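Local coordinates for protein DNA-dependent metalloprotease WSS1 homolog 2 (Schizosaccharomyces pombe, PDB 5JIG) that probably cleaves proteins cross-linked to DNA, as a DNA-dependent zinc metalloprotease of DNA repair whose WLM protease domain makes up this chain, at residues 7-12 / 45-50; 14-19 / 80-85; 34-39 / 116-121; 71-76 / 97-102. All coordinates share one frame; numbering follows the deposited sequence.

Contact 1: 7-12 / 45-50; sequences NELVVL and PLLSEM
Leu-9 beside Leu-47 and Val-10 beside Ser-48 mark the register of two parallel strands in the mixed sheet of the WLM protease domain. A mostly helical connection joins them, a beta-alpha-beta crossover with two helices in the link. The strand axes run 4.8 Å apart and 11° from parallel, and backbone bonds pass alternately: Leu-47 N to Glu-8 O, Val-10 N to Leu-47 O, Glu-49 N to Val-10 O. Leu-9 and Leu-47 lie side by side and point the same way, Leu-9 CD2 resting 3.9 Å from Leu-47 CB; on this face Leu-9 also meets helix 17-29. On the other face Val-10 and Leu-46 cross obliquely, with Val-10 CG2 at 3.6 Å from Leu-46 CD1. There Val-10 CB also sits 3.6 Å from Ser-48 OG, a hydroxyl hydrogen-bonded to His-72 of the next strand. Past the Val-10/Ser-48 pair, the side chain of Glu-49 takes over: with CG anti to its backbone N (chi1 180°) and an extended chain beyond, its carboxylate crosses to Val-11 and Leu-12. Its OE1 forms a salt bridge with Arg-78. Its OE2 accepts the nearly straight bond from Leu-12 N at 2.9 Å, on the anti side and 33° out of the carboxylate plane. A water donates to the same OE2 at 2.7 Å and to Leu-12 O at 2.8 Å, closing a small ring round the Leu-12 backbone.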
# COMPACT_ATOMS: atom_id res chain seq x y z
N ASN A 7 3.72 -8.36 6.60
CA ASN A 7 3.83 -9.70 7.14
C ASN A 7 2.57 -10.55 6.97
O ASN A 7 2.68 -11.76 6.90
CB ASN A 7 4.22 -9.67 8.62
CG ASN A 7 5.63 -9.21 8.85
OD1 ASN A 7 6.48 -9.29 7.97
ND2 ASN A 7 5.87 -8.69 10.06
N GLU A 8 1.41 -9.91 6.91
CA GLU A 8 0.14 -10.59 6.77
C GLU A 8 -0.79 -9.72 5.95
O GLU A 8 -0.76 -8.50 6.03
CB GLU A 8 -0.50 -10.85 8.14
CG GLU A 8 -1.78 -11.64 8.07
CD GLU A 8 -2.40 -12.01 9.41
OE1 GLU A 8 -3.48 -12.59 9.44
OE2 GLU A 8 -1.82 -11.66 10.47
N LEU A 9 -1.58 -10.40 5.11
CA LEU A 9 -2.60 -9.80 4.26
C LEU A 9 -3.96 -10.24 4.77
O LEU A 9 -4.16 -11.40 5.09
CB LEU A 9 -2.44 -10.25 2.81
CG LEU A 9 -1.06 -10.07 2.22
CD1 LEU A 9 -1.08 -10.54 0.80
CD2 LEU A 9 -0.58 -8.63 2.30
N VAL A 10 -4.92 -9.32 4.75
CA VAL A 10 -6.31 -9.60 5.14
C VAL A 10 -7.26 -8.98 4.16
O VAL A 10 -7.08 -7.82 3.79
CB VAL A 10 -6.62 -9.10 6.58
CG1 VAL A 10 -8.13 -9.11 6.89
CG2 VAL A 10 -5.94 -9.98 7.62
N VAL A 11 -8.27 -9.74 3.73
CA VAL A 11 -9.31 -9.24 2.85
C VAL A 11 -10.65 -9.43 3.53
O VAL A 11 -10.84 -10.20 4.49
CB VAL A 11 -9.30 -9.93 1.48
CG1 VAL A 11 -8.03 -9.59 0.76
CG2 VAL A 11 -9.54 -11.43 1.61
N LEU A 12 -11.62 -8.67 3.02
CA LEU A 12 -12.98 -8.69 3.55
C LEU A 12 -13.80 -9.80 2.96
O LEU A 12 -13.53 -10.37 1.93
CB LEU A 12 -13.57 -7.34 3.32
CG LEU A 12 -12.74 -6.27 4.08
CD1 LEU A 12 -13.36 -4.98 3.87
CD2 LEU A 12 -12.61 -6.48 5.62
N PRO A 45 3.31 -4.89 9.80
CA PRO A 45 2.76 -6.20 10.18
C PRO A 45 1.53 -6.65 9.40
O PRO A 45 1.37 -7.84 9.14
CB PRO A 45 2.44 -6.02 11.68
CG PRO A 45 3.50 -5.07 12.15
CD PRO A 45 3.67 -4.09 10.99
N LEU A 46 0.66 -5.71 9.06
CA LEU A 46 -0.60 -6.07 8.46
C LEU A 46 -0.97 -5.11 7.35
O LEU A 46 -0.91 -3.86 7.54
CB LEU A 46 -1.71 -6.02 9.53
CG LEU A 46 -3.13 -6.43 9.13
CD1 LEU A 46 -3.19 -7.81 8.55
CD2 LEU A 46 -4.07 -6.27 10.32
N LEU A 47 -1.37 -5.64 6.19
CA LEU A 47 -1.92 -4.88 5.08
C LEU A 47 -3.31 -5.46 4.85
O LEU A 47 -3.46 -6.68 4.58
CB LEU A 47 -1.09 -5.04 3.82
CG LEU A 47 -1.59 -4.34 2.56
CD1 LEU A 47 -1.63 -2.82 2.77
CD2 LEU A 47 -0.74 -4.69 1.37
N SER A 48 -4.36 -4.65 4.97
CA SER A 48 -5.73 -5.10 4.85
C SER A 48 -6.48 -4.32 3.78
O SER A 48 -6.17 -3.17 3.47
CB SER A 48 -6.54 -4.92 6.12
OG SER A 48 -6.00 -5.66 7.25
N GLU A 49 -7.52 -4.96 3.29
CA GLU A 49 -8.53 -4.28 2.47
C GLU A 49 -9.43 -3.49 3.35
O GLU A 49 -9.99 -3.98 4.34
CB GLU A 49 -9.35 -5.38 1.78
CG GLU A 49 -10.43 -4.79 0.91
CD GLU A 49 -11.32 -5.84 0.23
OE1 GLU A 49 -12.05 -5.43 -0.68
OE2 GLU A 49 -11.22 -7.03 0.63
N MET A 50 -9.60 -2.21 2.99
CA MET A 50 -10.43 -1.27 3.63
C MET A 50 -11.88 -1.51 3.16
O MET A 50 -12.15 -1.75 1.98
CB MET A 50 -10.01 0.14 3.27
CG MET A 50 -10.55 1.29 4.02
SD MET A 50 -9.69 2.81 3.47
CE MET A 50 -10.73 4.01 4.32
O HOH W 1 -12.62 -9.08 -0.37

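Contact 2: 14-19 / 80-85; sequences YPHKDR and DRYDGF
A chi1 of -42° sets His-16 CG anti to its carbonyl carbon, and chi2 of 96° turns ND1 to Tyr-82 O, while Arg-19, with CG anti to the backbone N, runs extended past Phe-85. ND1 of His-16 donates to Tyr-82 O at 2.9 Å; the oxygen lies in the imidazole plane, but the donor stands 54° above the carbonyl plane. The same ring meets the Tyr-82 ring edge-to-face, His-16 CE1 sitting 3.6 Å above the centre of the tyrosine ring. Pro-15 CB packs against Tyr-82 CD1 at 3.9 Å, and Tyr-14 CE1 lies 3.6 Å from Arg-81 CG. At the helix start, Phe-85 CD1 lies over the centre of the Arg-19 guanidinium, 3.4 Å from Arg-19 CZ, although the two planes are well tilted from each other. Asp-80 OD2 accepts from Tyr-82 N, an Asx turn, and also from Gly-84 N, the two donors coming from opposite faces of the carboxylate. Far from the metal site, this joins the start of helix 17-29 to the loop before helix 88-100. Pro-15 O and Tyr-82 O, two acceptors 3.2 Å apart, would be expected to repel; Arg-78 donates to the first and weakly to the second, and the histidine bond implies a proton on ND1.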
# COMPACT_ATOMS: atom_id res chain seq x y z
N TYR A 14 -16.40 -10.31 1.05
CA TYR A 14 -17.20 -9.86 -0.07
C TYR A 14 -16.98 -10.87 -1.23
O TYR A 14 -16.04 -11.64 -1.24
CB TYR A 14 -16.76 -8.45 -0.55
CG TYR A 14 -17.27 -7.34 0.32
CD1 TYR A 14 -18.63 -7.05 0.39
CD2 TYR A 14 -16.43 -6.62 1.16
CE1 TYR A 14 -19.14 -6.11 1.18
CE2 TYR A 14 -16.90 -5.66 1.96
CZ TYR A 14 -18.24 -5.37 2.02
OH TYR A 14 -18.70 -4.38 2.83
N PRO A 15 -17.93 -10.87 -2.20
CA PRO A 15 -17.77 -11.68 -3.40
C PRO A 15 -16.39 -11.43 -4.05
O PRO A 15 -15.91 -10.28 -4.07
CB PRO A 15 -18.93 -11.20 -4.30
CG PRO A 15 -19.94 -10.77 -3.32
CD PRO A 15 -19.15 -10.06 -2.26
N HIS A 16 -15.78 -12.47 -4.58
CA HIS A 16 -14.48 -12.36 -5.24
C HIS A 16 -13.37 -11.91 -4.31
O HIS A 16 -12.41 -11.27 -4.73
CB HIS A 16 -14.53 -11.49 -6.46
CG HIS A 16 -15.77 -11.73 -7.29
ND1 HIS A 16 -16.89 -10.96 -7.17
CD2 HIS A 16 -16.10 -12.72 -8.15
CE1 HIS A 16 -17.85 -11.43 -7.95
NE2 HIS A 16 -17.40 -12.51 -8.55
N LYS A 17 -13.45 -12.32 -3.07
CA LYS A 17 -12.38 -11.99 -2.13
C LYS A 17 -11.07 -12.65 -2.57
O LYS A 17 -10.01 -12.16 -2.23
CB LYS A 17 -12.73 -12.35 -0.69
CG LYS A 17 -13.00 -13.80 -0.48
CD LYS A 17 -13.46 -14.07 0.95
CE LYS A 17 -12.42 -14.00 1.98
NZ LYS A 17 -13.00 -14.34 3.31
N ASP A 18 -11.14 -13.78 -3.29
CA ASP A 18 -9.86 -14.36 -3.78
C ASP A 18 -9.05 -13.31 -4.77
O ASP A 18 -7.85 -13.18 -4.81
CB ASP A 18 -10.06 -15.71 -4.45
CG ASP A 18 -10.32 -16.87 -3.44
OD1 ASP A 18 -10.22 -16.68 -2.21
OD2 ASP A 18 -10.70 -17.98 -3.89
N ARG A 19 -9.85 -12.57 -5.50
CA ARG A 19 -9.36 -11.48 -6.37
C ARG A 19 -8.81 -10.31 -5.54
O ARG A 19 -7.75 -9.76 -5.83
CB ARG A 19 -10.45 -11.04 -7.29
CG ARG A 19 -10.04 -10.05 -8.29
CD ARG A 19 -11.20 -9.86 -9.28
NE ARG A 19 -10.99 -8.68 -10.04
CZ ARG A 19 -11.89 -8.04 -10.78
NH1 ARG A 19 -11.46 -6.92 -11.35
NH2 ARG A 19 -13.20 -8.45 -10.90
N ASP A 80 -17.28 -1.11 -5.68
CA ASP A 80 -18.64 -1.58 -5.33
C ASP A 80 -18.50 -2.82 -4.48
O ASP A 80 -17.38 -3.19 -4.11
CB ASP A 80 -19.49 -1.79 -6.63
CG ASP A 80 -18.92 -2.81 -7.54
OD1 ASP A 80 -18.89 -2.51 -8.78
OD2 ASP A 80 -18.52 -3.89 -7.10
N ARG A 81 -19.57 -3.51 -4.16
CA ARG A 81 -19.56 -4.65 -3.27
C ARG A 81 -19.75 -5.94 -3.98
O ARG A 81 -20.13 -6.96 -3.34
CB ARG A 81 -20.57 -4.44 -2.12
CG ARG A 81 -20.06 -3.49 -1.11
CD ARG A 81 -21.11 -3.01 -0.18
NE ARG A 81 -22.01 -2.17 -0.95
CZ ARG A 81 -23.07 -1.52 -0.50
NH1 ARG A 81 -23.77 -0.76 -1.33
NH2 ARG A 81 -23.46 -1.66 0.76
N TYR A 82 -19.40 -6.01 -5.27
CA TYR A 82 -19.51 -7.25 -6.01
C TYR A 82 -18.19 -7.56 -6.68
O TYR A 82 -17.39 -8.32 -6.14
CB TYR A 82 -20.74 -7.24 -6.93
CG TYR A 82 -21.01 -8.58 -7.56
CD1 TYR A 82 -21.47 -9.66 -6.81
CD2 TYR A 82 -20.79 -8.80 -8.89
CE1 TYR A 82 -21.70 -10.90 -7.41
CE2 TYR A 82 -20.99 -10.02 -9.49
CZ TYR A 82 -21.42 -11.09 -8.73
OH TYR A 82 -21.66 -12.34 -9.26
N ASP A 83 -17.91 -6.96 -7.83
CA ASP A 83 -16.67 -7.27 -8.59
C ASP A 83 -15.97 -6.03 -9.16
O ASP A 83 -15.09 -6.21 -10.00
CB ASP A 83 -16.91 -8.34 -9.68
CG ASP A 83 -17.79 -7.89 -10.82
OD1 ASP A 83 -17.92 -8.71 -11.78
OD2 ASP A 83 -18.35 -6.77 -10.74
N GLY A 84 -16.37 -4.82 -8.72
CA GLY A 84 -15.67 -3.64 -9.22
C GLY A 84 -14.44 -3.35 -8.36
O GLY A 84 -14.53 -3.27 -7.13
N PHE A 85 -13.30 -3.18 -9.03
CA PHE A 85 -12.04 -2.86 -8.38
C PHE A 85 -11.45 -1.61 -8.95
O PHE A 85 -11.63 -1.25 -10.11
CB PHE A 85 -11.05 -4.07 -8.49
CG PHE A 85 -11.42 -5.21 -7.61
CD1 PHE A 85 -12.35 -6.16 -8.01
CD2 PHE A 85 -10.88 -5.32 -6.34
CE1 PHE A 85 -12.68 -7.21 -7.15
CE2 PHE A 85 -11.22 -6.38 -5.50
CZ PHE A 85 -12.14 -7.29 -5.89

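Contact 3: 34-39 / 116-121; sequences KKIMDS and RQLTKE
Leu-118 and Glu-121, one turn apart on helix 109-122, receive Ile-36 and Lys-35 of helix 31-40 in a plain helix-helix packing. The short axes pass 9.4 Å from each other at 129°, nearer antiparallel than parallel, and the CA atoms nearest each other are those of Ile-36 and Leu-118. Leu-118 comes first along the chain. Its side chain crosses that of Ile-36 at about a right angle, with Leu-118 CD2 against Ile-36 CB at 3.9 Å and Leu-118 CB at 4.1 Å from Ile-36 CD1. Ile-36 carries CG1 in the crowded position between its backbone N and carbonyl carbon (chi1 61°), which leaves CG2 anti to the carbonyl carbon; that methyl reaches the backbone of the other helix, 3.6 Å from Leu-118 O. One turn later Glu-121 slides past Ile-36 in the opposite direction, its CG also 3.6 Å from Ile-36 CG2. The glutamate chain bends at chi2 (88°) and crosses Lys-35 at about a right angle. Here Glu-121 CG meets Lys-35 CG at 3.6 Å, and the carboxylate oxygen Glu-121 OE2 lies 3.5 Å from the methylene Lys-35 CE. The charged ends stay beyond salt-bridge range, Lys-35 NZ being 4.5 Å from Glu-121 OE2, so their attraction is probably modest. The contact is thus apolar on its inner side and charged toward solvent. Inward it continues onto helix 88-100, where Ile-36 touches Leu-99 and Leu-118 packs on Ile-96 and Thr-100, while Trp-42, just before strand 44-50, also meets Leu-118.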
# COMPACT_ATOMS: atom_id res chain seq x y z
N LYS A 34 8.60 -3.00 -3.02
CA LYS A 34 9.69 -3.68 -2.30
C LYS A 34 10.91 -2.78 -2.24
O LYS A 34 11.57 -2.72 -1.19
CB LYS A 34 9.99 -5.01 -2.95
CG LYS A 34 8.98 -6.07 -2.81
CD LYS A 34 9.31 -7.34 -3.54
CE LYS A 34 10.05 -8.24 -2.69
NZ LYS A 34 9.66 -9.68 -3.06
N LYS A 35 11.23 -2.07 -3.34
CA LYS A 35 12.39 -1.20 -3.34
C LYS A 35 12.32 -0.14 -2.29
O LYS A 35 13.29 0.10 -1.59
CB LYS A 35 12.53 -0.56 -4.76
CG LYS A 35 13.77 0.23 -4.97
CD LYS A 35 14.90 -0.65 -5.35
CE LYS A 35 16.14 0.16 -5.74
NZ LYS A 35 17.36 -0.33 -5.14
N ILE A 36 11.15 0.52 -2.16
CA ILE A 36 11.05 1.56 -1.18
C ILE A 36 10.98 1.01 0.26
O ILE A 36 11.49 1.67 1.18
CB ILE A 36 9.94 2.57 -1.47
CG1 ILE A 36 8.56 1.95 -1.49
CG2 ILE A 36 10.28 3.32 -2.74
CD1 ILE A 36 7.42 2.95 -1.60
N MET A 37 10.33 -0.13 0.46
CA MET A 37 10.31 -0.70 1.82
C MET A 37 11.72 -1.11 2.25
O MET A 37 12.08 -0.92 3.42
CB MET A 37 9.29 -1.78 1.91
CG MET A 37 7.90 -1.16 1.71
SD MET A 37 6.52 -2.37 1.84
CE MET A 37 6.51 -2.68 3.62
N ASP A 38 12.51 -1.63 1.31
CA ASP A 38 13.91 -1.95 1.61
C ASP A 38 14.68 -0.66 1.86
O ASP A 38 15.42 -0.56 2.85
CB ASP A 38 14.51 -2.74 0.46
CG ASP A 38 14.10 -4.17 0.46
OD1 ASP A 38 14.17 -4.80 -0.61
OD2 ASP A 38 13.94 -4.77 1.58
N SER A 39 14.55 0.33 0.98
CA SER A 39 15.36 1.56 1.12
C SER A 39 15.08 2.29 2.40
O SER A 39 15.97 2.85 3.04
CB SER A 39 15.13 2.49 -0.09
OG SER A 39 15.57 1.86 -1.28
N ARG A 116 7.02 12.18 -3.14
CA ARG A 116 7.52 12.26 -4.50
C ARG A 116 8.78 11.39 -4.71
O ARG A 116 8.95 10.76 -5.75
CB ARG A 116 7.83 13.72 -4.87
CG ARG A 116 6.61 14.60 -5.11
CD ARG A 116 7.01 15.93 -5.72
NE ARG A 116 7.90 16.69 -4.86
CZ ARG A 116 7.52 17.49 -3.89
NH1 ARG A 116 8.45 18.00 -3.08
NH2 ARG A 116 6.28 17.78 -3.67
N GLN A 117 9.64 11.39 -3.70
CA GLN A 117 10.88 10.58 -3.82
C GLN A 117 10.56 9.09 -3.87
O GLN A 117 11.16 8.34 -4.64
CB GLN A 117 11.76 10.91 -2.62
CG GLN A 117 12.34 12.30 -2.74
CD GLN A 117 12.91 12.80 -1.43
OE1 GLN A 117 12.51 12.48 -0.36
NE2 GLN A 117 13.67 13.81 -1.54
N LEU A 118 9.64 8.68 -3.02
CA LEU A 118 9.22 7.26 -3.01
C LEU A 118 8.52 6.87 -4.30
O LEU A 118 8.72 5.80 -4.85
CB LEU A 118 8.31 6.98 -1.82
CG LEU A 118 8.90 7.20 -0.43
CD1 LEU A 118 7.76 7.04 0.60
CD2 LEU A 118 9.98 6.25 -0.08
N THR A 119 7.70 7.79 -4.82
CA THR A 119 6.99 7.56 -6.08
C THR A 119 8.01 7.34 -7.23
O THR A 119 7.86 6.45 -8.02
CB THR A 119 6.07 8.74 -6.35
OG1 THR A 119 4.98 8.70 -5.43
CG2 THR A 119 5.50 8.70 -7.76
N LYS A 120 9.00 8.23 -7.26
CA LYS A 120 10.02 8.09 -8.31
C LYS A 120 10.77 6.76 -8.18
O LYS A 120 10.94 6.02 -9.17
CB LYS A 120 10.99 9.27 -8.20
CG LYS A 120 12.19 9.27 -9.08
CD LYS A 120 13.02 10.56 -9.03
CE LYS A 120 14.26 10.54 -9.86
NZ LYS A 120 14.95 11.83 -9.68
N GLU A 121 11.16 6.40 -6.96
CA GLU A 121 11.83 5.13 -6.77
C GLU A 121 10.99 3.95 -7.23
O GLU A 121 11.46 3.06 -7.88
CB GLU A 121 12.18 5.02 -5.30
CG GLU A 121 13.05 3.80 -4.98
CD GLU A 121 14.52 4.08 -5.11
OE1 GLU A 121 15.03 4.86 -4.29
OE2 GLU A 121 15.20 3.53 -6.04

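Contact 4: 71-76 / 97-102; sequences AHIELR and HELTHN. With NI (nickel (II) ion), chain B.
Ile-73 of strand 72-76 packs at a slant on Glu-98 of helix 88-100, Ile-73 CG2 lying 3.7 Å from Glu-98 CB, and the same turn of helix carries histidines of a bound nickel ion. NE2 of His-97 and NE2 of His-101 each bind the metal at 2.1 Å. Two waters lie at 2.1 and 2.2 Å from it. Glu-98 keeps CG anti to its carbonyl carbon (chi1 -52°); its chain bends at chi2 (-45°), and the carboxylate lies on the metal's side of the chain, without being one of the ligands named here. OE1 lies in the plane of the His-101 ring, at the edge, 3.6 Å from His-101 CD2. In the second shell, His-101 ND1 is hydrogen-bonded to His-104 O, and the ring of Phe-111 meets that of His-97 edge-to-face. Farther from the metal, Ile-73 CD1 packs on Leu-99 CD2 at 3.7 Å, the two side chains crossing at about a right angle, while Leu-75 CD2 approaches Glu-98 CG at 4.3 Å. Apolar strand side chains thus back the stem of the glutamate. Asn-66 on the neighbouring strand bonds to both Glu-98 O and Asn-102 OD1. His-97, Glu-98 and His-101 form the HExxH motif of zinc metallopeptidases, with His-107 as the third histidine ligand; all three histidines bind the catalytic zinc in this protein, where nickel sits here, and Glu-98 is the predicted active-site residue.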
# COMPACT_ATOMS: atom_id res chain seq x y z
N ALA A 71 1.85 0.14 11.85
CA ALA A 71 1.41 -1.12 12.45
C ALA A 71 0.44 -1.84 11.53
O ALA A 71 0.40 -3.06 11.48
CB ALA A 71 0.71 -0.86 13.77
N HIS A 72 -0.35 -1.09 10.80
CA HIS A 72 -1.40 -1.63 9.94
C HIS A 72 -1.75 -0.58 8.89
O HIS A 72 -2.07 0.54 9.24
CB HIS A 72 -2.63 -1.96 10.81
CG HIS A 72 -3.81 -2.51 10.08
ND1 HIS A 72 -5.05 -2.65 10.67
CD2 HIS A 72 -3.98 -3.03 8.83
CE1 HIS A 72 -5.87 -3.23 9.79
NE2 HIS A 72 -5.25 -3.48 8.67
N ILE A 73 -1.65 -0.98 7.61
CA ILE A 73 -2.10 -0.13 6.51
C ILE A 73 -3.33 -0.79 5.88
O ILE A 73 -3.36 -2.02 5.71
CB ILE A 73 -0.96 0.11 5.50
CG1 ILE A 73 0.08 1.02 6.14
CG2 ILE A 73 -1.49 0.67 4.19
CD1 ILE A 73 1.36 1.21 5.33
N GLU A 74 -4.32 0.03 5.57
CA GLU A 74 -5.52 -0.42 4.88
C GLU A 74 -5.64 0.31 3.54
O GLU A 74 -5.25 1.48 3.42
CB GLU A 74 -6.80 -0.22 5.64
CG GLU A 74 -6.75 -0.61 7.09
CD GLU A 74 -8.09 -0.69 7.74
OE1 GLU A 74 -9.08 -1.02 7.05
OE2 GLU A 74 -8.14 -0.41 8.97
N LEU A 75 -6.18 -0.39 2.54
CA LEU A 75 -6.36 0.17 1.20
C LEU A 75 -7.75 -0.18 0.71
O LEU A 75 -8.16 -1.34 0.73
CB LEU A 75 -5.37 -0.44 0.20
CG LEU A 75 -3.90 -0.21 0.50
CD1 LEU A 75 -3.09 -1.06 -0.44
CD2 LEU A 75 -3.50 1.27 0.40
N ARG A 76 -8.49 0.82 0.18
CA ARG A 76 -9.75 0.54 -0.46
C ARG A 76 -9.45 -0.04 -1.85
O ARG A 76 -8.79 0.62 -2.67
CB ARG A 76 -10.63 1.78 -0.54
CG ARG A 76 -12.00 1.48 -1.09
CD ARG A 76 -12.72 2.66 -1.64
NE ARG A 76 -12.89 3.66 -0.61
CZ ARG A 76 -14.02 4.08 -0.09
NH1 ARG A 76 -13.92 4.92 0.91
NH2 ARG A 76 -15.20 3.75 -0.64
N HIS A 97 1.39 6.72 -0.47
CA HIS A 97 0.93 7.74 0.44
C HIS A 97 0.89 7.18 1.87
O HIS A 97 1.43 7.80 2.81
CB HIS A 97 -0.45 8.23 -0.03
CG HIS A 97 -1.08 9.21 0.89
ND1 HIS A 97 -1.42 10.49 0.50
CD2 HIS A 97 -1.50 9.13 2.18
CE1 HIS A 97 -2.00 11.09 1.52
NE2 HIS A 97 -2.06 10.32 2.57
N GLU A 98 0.24 6.03 2.06
CA GLU A 98 0.17 5.47 3.40
C GLU A 98 1.55 5.13 3.96
O GLU A 98 1.79 5.38 5.15
CB GLU A 98 -0.76 4.27 3.48
CG GLU A 98 -2.17 4.47 2.93
CD GLU A 98 -2.87 5.67 3.29
OE1 GLU A 98 -2.55 6.29 4.32
OE2 GLU A 98 -3.82 6.00 2.51
N LEU A 99 2.44 4.60 3.17
CA LEU A 99 3.79 4.33 3.66
C LEU A 99 4.50 5.60 4.11
O LEU A 99 5.26 5.58 5.07
CB LEU A 99 4.60 3.62 2.59
CG LEU A 99 4.22 2.14 2.35
CD1 LEU A 99 4.89 1.64 1.10
CD2 LEU A 99 4.61 1.26 3.54
N THR A 100 4.26 6.72 3.40
CA THR A 100 4.86 7.98 3.77
C THR A 100 4.47 8.39 5.18
O THR A 100 5.24 9.00 5.92
CB THR A 100 4.45 9.06 2.73
OG1 THR A 100 4.83 8.68 1.43
CG2 THR A 100 5.18 10.36 2.99
N HIS A 101 3.25 8.04 5.60
CA HIS A 101 2.77 8.27 6.94
C HIS A 101 3.49 7.41 8.01
O HIS A 101 3.29 7.64 9.20
CB HIS A 101 1.27 8.02 7.07
CG HIS A 101 0.40 9.10 6.47
ND1 HIS A 101 0.46 10.42 6.85
CD2 HIS A 101 -0.65 9.00 5.64
CE1 HIS A 101 -0.50 11.07 6.22
NE2 HIS A 101 -1.22 10.25 5.49
N ASN A 102 4.36 6.49 7.62
CA ASN A 102 5.25 5.87 8.60
C ASN A 102 6.16 6.91 9.23
O ASN A 102 6.62 6.70 10.36
CB ASN A 102 6.08 4.78 7.99
CG ASN A 102 5.30 3.52 7.66
OD1 ASN A 102 4.14 3.37 8.03
ND2 ASN A 102 5.92 2.59 6.96
NI NI B . -2.94 10.66 4.41
O HOH W 2 -4.12 10.81 6.19
O HOH W 3 -4.87 10.79 3.41

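In the fold
From the N terminus, strand 6-10 opens contact 1, which closes at strand 44-50 over helices 17-29 and 31-40. Before it closes, contact 2 starts at 14-19 and contact 3 at 34-39, so both cross contact 1. Contact 2 closes at 80-85, after contact 4 has opened at 71-76, so these two cross as well; contacts 2 and 3 also alternate. Contact 4 closes at 97-102, wholly within the long loop that contact 3 completes at 116-121. Contacts 1 and 4 follow in series and share the sheet through neighbouring strands. Contact 4 joins that sheet to the metal-binding helix, contact 3 adds two further helices, and contact 2, across the chain's centre from contact 3, ties helix 17-29 to the 80-85 loop.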